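Local coordinates for protein adenosine kinase, putative (Trypanosoma brucei, PDB 3OTX) that probably catalyses the magnesium-dependent transfer of phosphate from ATP to adenosine, giving AMP in purine salvage, as a member of the PfkB carbohydrate kinase family, at residues F194-S199 with G212-Y217; D219-N224 with K259-V264. The protein carries 1 engineered substitution. All coordinates share one frame; numbering follows the deposited sequence.

Contact 1 (F194-S199 with G212-Y217); sequences FMINLS and GEVLPY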
ATOM      1  N   PHE A 194       7.242  -0.823 -12.758  1.00 13.15           N
ATOM      2  CA  PHE A 194       6.026  -0.284 -12.183  1.00 11.46           C
ATOM      3  C   PHE A 194       5.276  -1.369 -11.456  1.00 12.60           C
ATOM      4  O   PHE A 194       5.043  -2.447 -12.017  1.00 14.66           O
ATOM      5  CB  PHE A 194       5.123   0.330 -13.260  1.00 10.86           C
ATOM      6  CG  PHE A 194       3.988   1.126 -12.676  1.00 11.77           C
ATOM      7  CD1 PHE A 194       4.173   2.467 -12.339  1.00 14.59           C
ATOM      8  CD2 PHE A 194       2.779   0.513 -12.379  1.00 16.75           C
ATOM      9  CE1 PHE A 194       3.153   3.203 -11.771  1.00 15.61           C
ATOM     10  CE2 PHE A 194       1.729   1.253 -11.789  1.00 14.57           C
ATOM     11  CZ  PHE A 194       1.936   2.595 -11.458  1.00 14.50           C
ATOM     12  N   MET A 195       4.899  -1.077 -10.209  1.00 12.62           N
ATOM     13  CA  MET A 195       4.258  -2.050  -9.337  0.50 13.35           C
ATOM     14  C   MET A 195       3.027  -1.434  -8.707  1.00 12.43           C
ATOM     15  O   MET A 195       3.052  -0.272  -8.308  1.00 11.96           O
ATOM     16  CB  MET A 195       5.209  -2.472  -8.221  0.50 15.32           C
ATOM     17  CG  MET A 195       6.621  -2.760  -8.668  0.50 23.45           C
ATOM     18  SD  MET A 195       7.637  -3.066  -7.231  0.50 29.71           S
ATOM     19  CE  MET A 195       6.579  -4.215  -6.372  0.50 17.57           C
ATOM     20  N   ILE A 196       1.970  -2.222  -8.600  1.00 12.18           N
ATOM     21  CA  ILE A 196       0.763  -1.786  -7.893  0.50 13.40           C
ATOM     22  C   ILE A 196       0.329  -2.838  -6.900  1.00 13.72           C
ATOM     23  O   ILE A 196       0.609  -4.043  -7.094  1.00 15.49           O
ATOM     24  CB  ILE A 196      -0.420  -1.515  -8.837  0.50 17.13           C
ATOM     25  CG1 ILE A 196      -0.743  -2.724  -9.722  0.50 25.38           C
ATOM     26  CG2 ILE A 196      -0.171  -0.314  -9.663  0.50 16.78           C
ATOM     27  CD1 ILE A 196      -1.838  -2.443 -10.709  0.50 30.97           C
ATOM     28  N   ASN A 197      -0.337  -2.409  -5.836  1.00 13.33           N
ATOM     29  CA  ASN A 197      -1.055  -3.317  -4.958  0.50 14.95           C
ATOM     30  C   ASN A 197      -2.534  -3.154  -5.263  1.00 14.60           C
ATOM     31  O   ASN A 197      -2.962  -2.058  -5.539  1.00 15.59           O
ATOM     32  CB  ASN A 197      -0.731  -2.962  -3.499  0.50 18.04           C
ATOM     33  CG  ASN A 197      -1.554  -3.753  -2.488  0.50 16.26           C
ATOM     34  OD1 ASN A 197      -2.275  -3.171  -1.701  0.50 22.13           O
ATOM     35  ND2 ASN A 197      -1.448  -5.066  -2.519  0.50 32.06           N
ATOM     36  N   LEU A 198      -3.308  -4.225  -5.164  1.00 13.29           N
ATOM     37  CA  LEU A 198      -4.744  -4.120  -5.401  1.00 13.68           C
ATOM     38  C   LEU A 198      -5.520  -3.395  -4.300  1.00 16.14           C
ATOM     39  O   LEU A 198      -6.640  -2.938  -4.543  1.00 15.82           O
ATOM     40  CB  LEU A 198      -5.325  -5.509  -5.678  1.00 14.32           C
ATOM     41  CG  LEU A 198      -4.792  -6.195  -6.945  1.00 16.20           C
ATOM     42  CD1 LEU A 198      -5.595  -7.471  -7.211  1.00 15.24           C
ATOM     43  CD2 LEU A 198      -4.880  -5.225  -8.153  1.00 15.06           C
ATOM     44  N   SER A 199      -4.928  -3.320  -3.098  1.00 13.72           N
ATOM     45  CA  SER A 199      -5.413  -2.497  -1.937  1.00 14.97           C
ATOM     46  C   SER A 199      -6.700  -2.912  -1.256  1.00 15.88           C
ATOM     47  O   SER A 199      -6.744  -2.986  -0.020  1.00 16.81           O
ATOM     48  CB  SER A 199      -5.522  -1.010  -2.295  1.00 14.35           C
ATOM     49  OG  SER A 199      -4.254  -0.436  -2.605  1.00 15.01           O
ATOM     50  N   GLY A 212      -8.093  -1.041 -14.989  1.00 16.68           N
ATOM     51  CA  GLY A 212      -7.851  -1.557 -16.342  1.00 18.48           C
ATOM     52  C   GLY A 212      -6.916  -0.689 -17.176  1.00 17.12           C
ATOM     53  O   GLY A 212      -6.173  -1.210 -18.009  1.00 20.29           O
ATOM     54  N   GLU A 213      -6.973   0.623 -16.975  1.00 16.44           N
ATOM     55  CA  GLU A 213      -6.089   1.542 -17.696  1.00 19.98           C
ATOM     56  C   GLU A 213      -4.625   1.321 -17.309  1.00 19.19           C
ATOM     57  O   GLU A 213      -3.720   1.459 -18.142  1.00 19.04           O
ATOM     58  CB  GLU A 213      -6.459   2.998 -17.432  1.00 22.79           C
ATOM     59  CG  GLU A 213      -7.607   3.508 -18.252  1.00 32.02           C
ATOM     60  CD  GLU A 213      -7.595   5.011 -18.361  1.00 32.92           C
ATOM     61  OE1 GLU A 213      -6.706   5.549 -19.056  1.00 31.75           O
ATOM     62  OE2 GLU A 213      -8.486   5.648 -17.773  1.00 32.07           O
ATOM     63  N   VAL A 214      -4.417   0.978 -16.036  1.00 15.53           N
ATOM     64  CA  VAL A 214      -3.065   0.892 -15.478  1.00 14.36           C
ATOM     65  C   VAL A 214      -2.428  -0.496 -15.621  1.00 15.83           C
ATOM     66  O   VAL A 214      -1.207  -0.604 -15.764  1.00 16.02           O
ATOM     67  CB  VAL A 214      -3.081   1.400 -13.993  1.00 14.63           C
ATOM     68  CG1 VAL A 214      -1.814   1.065 -13.213  1.00 21.69           C
ATOM     69  CG2 VAL A 214      -3.362   2.928 -13.962  1.00 15.01           C
ATOM     70  N   LEU A 215      -3.228  -1.556 -15.627  1.00 15.21           N
ATOM     71  CA  LEU A 215      -2.659  -2.914 -15.616  1.00 16.88           C
ATOM     72  C   LEU A 215      -1.672  -3.249 -16.760  1.00 15.64           C
ATOM     73  O   LEU A 215      -0.654  -3.868 -16.513  1.00 15.84           O
ATOM     74  CB  LEU A 215      -3.759  -3.971 -15.570  1.00 16.66           C
ATOM     75  CG  LEU A 215      -4.454  -4.051 -14.213  1.00 21.14           C
ATOM     76  CD1 LEU A 215      -5.733  -4.879 -14.446  1.00 23.66           C
ATOM     77  CD2 LEU A 215      -3.536  -4.677 -13.190  1.00 22.89           C
ATOM     78  N   PRO A 216      -1.976  -2.830 -18.002  1.00 17.17           N
ATOM     79  CA  PRO A 216      -1.023  -3.151 -19.089  1.00 17.76           C
ATOM     80  C   PRO A 216       0.393  -2.614 -18.823  1.00 16.77           C
ATOM     81  O   PRO A 216       1.371  -3.185 -19.297  1.00 18.57           O
ATOM     82  CB  PRO A 216      -1.610  -2.436 -20.296  1.00 20.12           C
ATOM     83  CG  PRO A 216      -3.043  -2.202 -19.964  1.00 24.29           C
ATOM     84  CD  PRO A 216      -3.119  -2.038 -18.478  1.00 18.94           C
ATOM     85  N   TYR A 217       0.493  -1.511 -18.075  1.00 16.01           N
ATOM     86  CA  TYR A 217       1.792  -0.886 -17.799  1.00 15.77           C
ATOM     87  C   TYR A 217       2.401  -1.429 -16.509  1.00 16.27           C
ATOM     88  O   TYR A 217       3.465  -0.987 -16.085  1.00 15.80           O
ATOM     89  CB  TYR A 217       1.605   0.624 -17.604  1.00 17.85           C
ATOM     90  CG  TYR A 217       1.163   1.468 -18.764  1.00 20.58           C
ATOM     91  CD1 TYR A 217      -0.176   1.864 -18.896  1.00 18.44           C
ATOM     92  CD2 TYR A 217       2.099   1.967 -19.679  1.00 25.06           C
ATOM     93  CE1 TYR A 217      -0.577   2.697 -19.949  1.00 22.74           C
ATOM     94  CE2 TYR A 217       1.719   2.801 -20.715  1.00 31.29           C
ATOM     95  CZ  TYR A 217       0.387   3.160 -20.850  1.00 30.04           C
ATOM     96  OH  TYR A 217       0.027   4.001 -21.887  1.00 28.26           O
TER
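Val-214 CG1 touches two side chains of strand 193-197. It lies 3.8 Å from Phe-194 CE2, approaching the ring obliquely, and 4.1 Å from Ile-196 CG2, so one methyl bridges two side chains on the same face of the strand. Beside it, in the conformer described, Ile-196 CD1 reaches Leu-215 CD2 at 3.7 Å. Ile-196 holds CG1 between its backbone N and carbonyl carbon (chi1 55°), and CD1 continues from there on an extended chi2, while CG2 sits beside the N and meets Val-214. The one polar atom at this interface is Tyr-217 O, 3.5 Å from Phe-194 CB.

The second segment keeps its shape partly through the backbone bond from Tyr-217 N to Val-214 O, 3.0 Å long, at the 3-10 segment 215-217. Farther out, Val-180 of helix 177-189 packs on Val-214, Phe-231 of helix 225-235 on Leu-215, and the ring of Phe-168 on that of Phe-194. The contact thus sets residues 212-217 against the central sheet of the ribokinase-like fold. No hydrogen bond joins the segments directly; apart from the carbonyl of Tyr-217 against Phe-194, they meet through apolar packing in a buried layer.

Contact 2 (D219-N224 with K259-V264); sequences DIIVAN and KGRVVV. With AP5 (bis(adenosine)-5'-pentaphosphate), chain C.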
ATOM      1  N   ASP A 219       4.186  -3.986 -14.226  1.00 13.84           N
ATOM      2  CA  ASP A 219       5.028  -5.179 -14.181  1.00 12.24           C
ATOM      3  C   ASP A 219       4.687  -6.124 -13.016  1.00 14.53           C
ATOM      4  O   ASP A 219       4.532  -7.335 -13.245  1.00 17.68           O
ATOM      5  CB  ASP A 219       6.487  -4.785 -14.126  1.00 15.34           C
ATOM      6  CG  ASP A 219       6.859  -3.829 -15.232  1.00 14.77           C
ATOM      7  OD1 ASP A 219       6.838  -4.223 -16.411  1.00 16.47           O
ATOM      8  OD2 ASP A 219       7.175  -2.678 -14.942  1.00 15.49           O
ATOM      9  N   ILE A 220       4.528  -5.599 -11.792  1.00 11.45           N
ATOM     10  CA  ILE A 220       4.320  -6.479 -10.659  1.00 13.62           C
ATOM     11  C   ILE A 220       2.988  -6.086 -10.009  1.00 13.01           C
ATOM     12  O   ILE A 220       2.758  -4.927  -9.693  1.00 12.14           O
ATOM     13  CB  ILE A 220       5.476  -6.377  -9.647  1.00 14.73           C
ATOM     14  CG1 ILE A 220       6.825  -6.650 -10.343  1.00 15.91           C
ATOM     15  CG2 ILE A 220       5.228  -7.312  -8.468  1.00 17.04           C
ATOM     16  CD1 ILE A 220       7.921  -7.123  -9.409  1.00 19.96           C
ATOM     17  N   ILE A 221       2.122  -7.078  -9.853  1.00 13.54           N
ATOM     18  CA  ILE A 221       0.862  -6.905  -9.183  1.00 15.62           C
ATOM     19  C   ILE A 221       0.949  -7.659  -7.866  1.00 15.61           C
ATOM     20  O   ILE A 221       1.251  -8.851  -7.851  1.00 15.00           O
ATOM     21  CB  ILE A 221      -0.290  -7.505  -9.983  1.00 16.58           C
ATOM     22  CG1 ILE A 221      -0.395  -6.847 -11.383  1.00 17.03           C
ATOM     23  CG2 ILE A 221      -1.598  -7.394  -9.164  1.00 17.59           C
ATOM     24  CD1 ILE A 221      -1.284  -7.593 -12.355  1.00 23.37           C
ATOM     25  N   VAL A 222       0.683  -6.953  -6.764  1.00 12.86           N
ATOM     26  CA  VAL A 222       0.761  -7.552  -5.424  1.00 13.91           C
ATOM     27  C   VAL A 222      -0.638  -7.438  -4.801  1.00 13.81           C
ATOM     28  O   VAL A 222      -1.319  -6.415  -4.957  1.00 14.12           O
ATOM     29  CB  VAL A 222       1.805  -6.812  -4.560  1.00 13.27           C
ATOM     30  CG1 VAL A 222       1.873  -7.401  -3.137  1.00 18.75           C
ATOM     31  CG2 VAL A 222       3.179  -6.928  -5.197  1.00 15.50           C
ATOM     32  N   ALA A 223      -1.100  -8.507  -4.142  1.00 13.95           N
ATOM     33  CA  ALA A 223      -2.385  -8.470  -3.439  1.00 13.32           C
ATOM     34  C   ALA A 223      -2.424  -9.531  -2.362  1.00 15.22           C
ATOM     35  O   ALA A 223      -1.508 -10.308  -2.234  1.00 15.80           O
ATOM     36  CB  ALA A 223      -3.524  -8.697  -4.395  1.00 15.20           C
ATOM     37  N   ASN A 224      -3.487  -9.537  -1.579  1.00 15.08           N
ATOM     38  CA  ASN A 224      -3.732 -10.649  -0.679  1.00 14.24           C
ATOM     39  C   ASN A 224      -4.732 -11.647  -1.265  1.00 18.15           C
ATOM     40  O   ASN A 224      -5.231 -11.467  -2.377  1.00 15.97           O
ATOM     41  CB  ASN A 224      -4.187 -10.133   0.695  1.00 14.96           C
ATOM     42  CG  ASN A 224      -5.519  -9.435   0.640  1.00 19.12           C
ATOM     43  OD1 ASN A 224      -6.208  -9.456  -0.383  1.00 15.64           O
ATOM     44  ND2 ASN A 224      -5.897  -8.806   1.738  1.00 21.16           N
ATOM     45  N   LYS A 259      10.022  -6.011 -18.780  1.00 21.50           N
ATOM     46  CA  LYS A 259      10.712  -6.545 -17.582  1.00 22.15           C
ATOM     47  C   LYS A 259      10.190  -7.918 -17.181  1.00 22.75           C
ATOM     48  O   LYS A 259      10.930  -8.700 -16.610  1.00 22.07           O
ATOM     49  CB  LYS A 259      10.590  -5.609 -16.367  1.00 21.30           C
ATOM     50  CG  LYS A 259      11.320  -4.263 -16.487  1.00 26.64           C
ATOM     51  CD  LYS A 259      12.832  -4.415 -16.417  1.00 30.63           C
ATOM     52  CE  LYS A 259      13.482  -3.078 -16.657  1.00 30.07           C
ATOM     53  NZ  LYS A 259      14.924  -3.108 -16.339  1.00 33.80           N
ATOM     54  N   GLY A 260       8.916  -8.182 -17.462  1.00 21.29           N
ATOM     55  CA  GLY A 260       8.286  -9.474 -17.192  1.00 20.10           C
ATOM     56  C   GLY A 260       7.239  -9.215 -16.127  1.00 18.84           C
ATOM     57  O   GLY A 260       7.501  -8.526 -15.134  1.00 21.47           O
ATOM     58  N   ARG A 261       6.043  -9.739 -16.351  1.00 19.30           N
ATOM     59  CA  ARG A 261       4.941  -9.627 -15.398  1.00 18.74           C
ATOM     60  C   ARG A 261       5.125 -10.613 -14.238  1.00 19.16           C
ATOM     61  O   ARG A 261       5.428 -11.795 -14.453  1.00 20.89           O
ATOM     62  CB  ARG A 261       3.618  -9.823 -16.184  1.00 20.83           C
ATOM     63  CG  ARG A 261       2.367 -10.178 -15.416  1.00 23.39           C
ATOM     64  CD  ARG A 261       1.789  -9.037 -14.529  1.00 22.42           C
ATOM     65  NE  ARG A 261       1.394  -7.793 -15.241  1.00 17.57           N
ATOM     66  CZ  ARG A 261       0.401  -7.677 -16.131  1.00 20.27           C
ATOM     67  NH1 ARG A 261      -0.309  -8.728 -16.527  1.00 19.46           N
ATOM     68  NH2 ARG A 261       0.138  -6.484 -16.667  1.00 17.58           N
ATOM     69  N   VAL A 262       4.977 -10.106 -13.011  1.00 16.08           N
ATOM     70  CA  VAL A 262       5.116 -10.896 -11.788  1.00 15.60           C
ATOM     71  C   VAL A 262       3.823 -10.692 -11.001  1.00 16.19           C
ATOM     72  O   VAL A 262       3.322  -9.565 -10.913  1.00 17.55           O
ATOM     73  CB  VAL A 262       6.311 -10.402 -10.916  1.00 16.94           C
ATOM     74  CG1 VAL A 262       6.492 -11.244  -9.612  1.00 19.41           C
ATOM     75  CG2 VAL A 262       7.598 -10.361 -11.726  1.00 19.26           C
ATOM     76  N   VAL A 263       3.299 -11.755 -10.399  1.00 16.05           N
ATOM     77  CA  VAL A 263       2.129 -11.626  -9.555  1.00 18.07           C
ATOM     78  C   VAL A 263       2.465 -12.243  -8.201  1.00 17.43           C
ATOM     79  O   VAL A 263       3.007 -13.352  -8.133  1.00 17.68           O
ATOM     80  CB  VAL A 263       0.898 -12.287 -10.208  1.00 17.08           C
ATOM     81  CG1 VAL A 263      -0.341 -12.151  -9.358  1.00 21.10           C
ATOM     82  CG2 VAL A 263       0.608 -11.663 -11.613  1.00 18.96           C
ATOM     83  N   VAL A 264       2.150 -11.520  -7.125  1.00 14.83           N
ATOM     84  CA  VAL A 264       2.472 -11.965  -5.766  1.00 13.50           C
ATOM     85  C   VAL A 264       1.204 -11.852  -4.931  1.00 14.51           C
ATOM     86  O   VAL A 264       0.709 -10.744  -4.737  1.00 16.24           O
ATOM     87  CB  VAL A 264       3.526 -11.028  -5.132  1.00 16.01           C
ATOM     88  CG1 VAL A 264       3.877 -11.484  -3.700  1.00 17.40           C
ATOM     89  CG2 VAL A 264       4.799 -10.954  -5.991  1.00 17.05           C
TER
HETATM   90  PA  AP5 C 346      -1.706 -10.988   4.780  1.00 14.08           P
HETATM   91  O1A AP5 C 346      -2.708 -11.294   5.888  1.00 14.78           O
HETATM   92  O2A AP5 C 346      -1.884 -11.831   3.534  1.00 15.80           O
HETATM   93  O3A AP5 C 346      -1.738  -9.452   4.297  1.00 14.22           O
HETATM   94  PB  AP5 C 346      -3.042  -8.514   4.136  1.00 14.59           P
HETATM   95  O1B AP5 C 346      -4.312  -9.302   4.042  1.00 15.34           O
HETATM   96  O2B AP5 C 346      -2.738  -7.560   3.033  1.00 16.02           O
HETATM   97  O3B AP5 C 346      -2.975  -7.776   5.545  1.00 15.66           O
HETATM   98  PG  AP5 C 346      -4.045  -6.973   6.408  1.00 20.12           P
HETATM   99  O1G AP5 C 346      -3.595  -7.055   7.835  1.00 28.34           O
HETATM  100  O2G AP5 C 346      -5.458  -7.507   6.326  1.00 21.35           O
HETATM  101  O3G AP5 C 346      -3.805  -5.541   5.861  1.00 19.99           O
HETATM  102  PD  AP5 C 346      -4.518  -4.140   6.238  1.00 19.89           P
HETATM  103  O1D AP5 C 346      -5.595  -4.262   7.301  1.00 21.05           O
HETATM  104  O2D AP5 C 346      -4.878  -3.519   4.918  1.00 20.75           O
HETATM  105  O3D AP5 C 346      -3.295  -3.369   6.946  1.00 16.42           O
HETATM  106  PE  AP5 C 346      -2.163  -2.497   6.197  1.00 18.91           P
HETATM  107  O1E AP5 C 346      -1.763  -3.180   4.920  1.00 20.09           O
HETATM  108  O2E AP5 C 346      -1.060  -2.155   7.197  1.00 21.15           O
HETATM  109  O5F AP5 C 346      -0.239 -11.097   5.419  1.00 13.22           O
HETATM  110  C5F AP5 C 346       0.913 -10.696   4.676  1.00 13.47           C
HETATM  111  C4F AP5 C 346       2.124 -11.403   5.236  1.00 11.80           C
HETATM  112  O4F AP5 C 346       2.222 -11.162   6.646  1.00 15.07           O
HETATM  113  C3F AP5 C 346       2.071 -12.925   5.148  1.00 14.08           C
HETATM  114  O3F AP5 C 346       2.573 -13.348   3.904  1.00 15.69           O
HETATM  115  C2F AP5 C 346       2.877 -13.369   6.335  1.00 17.57           C
HETATM  116  O2F AP5 C 346       4.248 -13.305   6.031  1.00 17.61           O
HETATM  117  C1F AP5 C 346       2.582 -12.276   7.368  1.00 14.42           C
HETATM  118  N9A AP5 C 346       1.444 -12.604   8.273  1.00 15.43           N
HETATM  119  C8A AP5 C 346       0.174 -12.019   8.268  1.00 13.65           C
HETATM  120  N7A AP5 C 346      -0.548 -12.592   9.270  1.00 16.39           N
HETATM  121  C5A AP5 C 346       0.231 -13.499   9.906  1.00 16.49           C
HETATM  122  C6A AP5 C 346       0.038 -14.322  10.993  1.00 22.18           C
HETATM  123  N6A AP5 C 346      -1.076 -14.272  11.728  1.00 26.43           N
HETATM  124  N1A AP5 C 346       1.070 -15.131  11.404  1.00 25.29           N
HETATM  125  C2A AP5 C 346       2.304 -15.125  10.773  1.00 25.08           C
HETATM  126  N3A AP5 C 346       2.488 -14.287   9.694  1.00 18.78           N
HETATM  127  C4A AP5 C 346       1.490 -13.480   9.285  1.00 17.69           C
HETATM  128  O5J AP5 C 346      -2.950  -1.138   5.781  1.00 19.13           O
HETATM  129  C5J AP5 C 346      -3.498  -0.307   6.790  1.00 17.96           C
HETATM  130  C4J AP5 C 346      -3.388   1.103   6.232  1.00 11.65           C
HETATM  131  O4J AP5 C 346      -4.332   1.303   5.168  1.00 15.56           O
HETATM  132  C3J AP5 C 346      -3.764   2.194   7.239  1.00 12.83           C
HETATM  133  O3J AP5 C 346      -2.554   2.809   7.684  1.00 14.33           O
HETATM  134  C2J AP5 C 346      -4.683   3.149   6.458  1.00 14.02           C
HETATM  135  O2J AP5 C 346      -4.337   4.521   6.606  1.00 14.13           O
HETATM  136  C1J AP5 C 346      -4.470   2.694   5.035  1.00 14.74           C
HETATM  137  N9B AP5 C 346      -5.583   3.032   4.136  1.00 10.32           N
HETATM  138  C8B AP5 C 346      -6.883   2.637   4.304  1.00 11.93           C
HETATM  139  N7B AP5 C 346      -7.598   3.191   3.291  1.00 14.87           N
HETATM  140  C5B AP5 C 346      -6.755   3.921   2.495  1.00  9.35           C
HETATM  141  C6B AP5 C 346      -6.955   4.674   1.331  1.00 10.20           C
HETATM  142  N6B AP5 C 346      -8.160   4.896   0.782  1.00 11.62           N
HETATM  143  N1B AP5 C 346      -5.850   5.303   0.827  1.00 11.27           N
HETATM  144  C2B AP5 C 346      -4.575   5.151   1.321  1.00 11.88           C
HETATM  145  N3B AP5 C 346      -4.386   4.447   2.492  1.00 11.58           N
HETATM  146  C4B AP5 C 346      -5.471   3.816   3.034  1.00  9.40           C
HETATM  147  O   HOH W   1       8.686  -3.396 -18.330  1.00 10.54           O
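Asp-219 to Val-222 run beside Arg-261 to Val-264 in parallel register, the axes of strands 220-224 and 262-264 lying 4.7 Å apart and inclined by 8°. Val-262 and Val-264 each use both N and O: Val-262 N donates to Asp-219 O (2.8 Å) and its carbonyl accepts from Ile-221 N, then Val-264 N donates to Ile-221 O and its carbonyl accepts from Ala-223 N. CA-H...O contacts, such as Ile-220 CA to Val-262 O at 3.3 Å, accompany the ladder.

On one face Ile-220 and Val-262 run alongside each other in the same direction, with CG1 of the isoleucine 3.8 Å from CB of the valine; Val-222 and Val-264 repeat the arrangement. The other face carries Ile-221 and Val-263. Helix 300-311 covers the first face and helix 242-251 packs on Val-263. This is the parallel core of the ribokinase-like alpha/beta fold, in which the chain leaves strand 220-224, passes through helices and returns to the sheet as the adjoining strand.

Arg-261 is folded back at chi2 and chi3 (70° and 60°), which set CD and NE near Asp-219 O and Ile-221 CD1. That methyl stands over one face of the guanidinium, near its rim and 3.9 Å from NE, while Asp-219 O approaches the group's edge. The arginine nitrogens are gripped by the carbonyls of Thr-218, Ala-249, Val-253 and Pro-254. A water joins Asp-219 OD1 (2.8 Å) to Lys-259 N, Tyr-255 OH also bonding that oxygen. At the far end Asn-224 caps helix 225-235 through OD1, which accepts from Glu-227 N, while ND2 donates to O1B of the bound bis(adenosine)-5'-pentaphosphate at 2.8 Å.

How the contacts relate
Contacts 1 and 2 follow each other along the chain, with centres 9 Å apart, and share one sheet, since strands 193-197 and 220-224 are neighbours in it. Several hydrogen bonds join them, among them the probable bonds from Phe-194 N to Asp-219 OD2 and from Val-222 N to Ile-196 O, each 2.9 Å. Contact 1 packs residues 212-217 on the sheet, whereas contact 2 extends the sheet by a strand. Their distances from the inhibitor differ: the side chain of Ile-196 stays about 13 Å from it, and about 12 Å from that of Asp-301, the predicted proton acceptor, while contact 2 reaches the phosphate chain directly through Asn-224, at the end of strand 220-224.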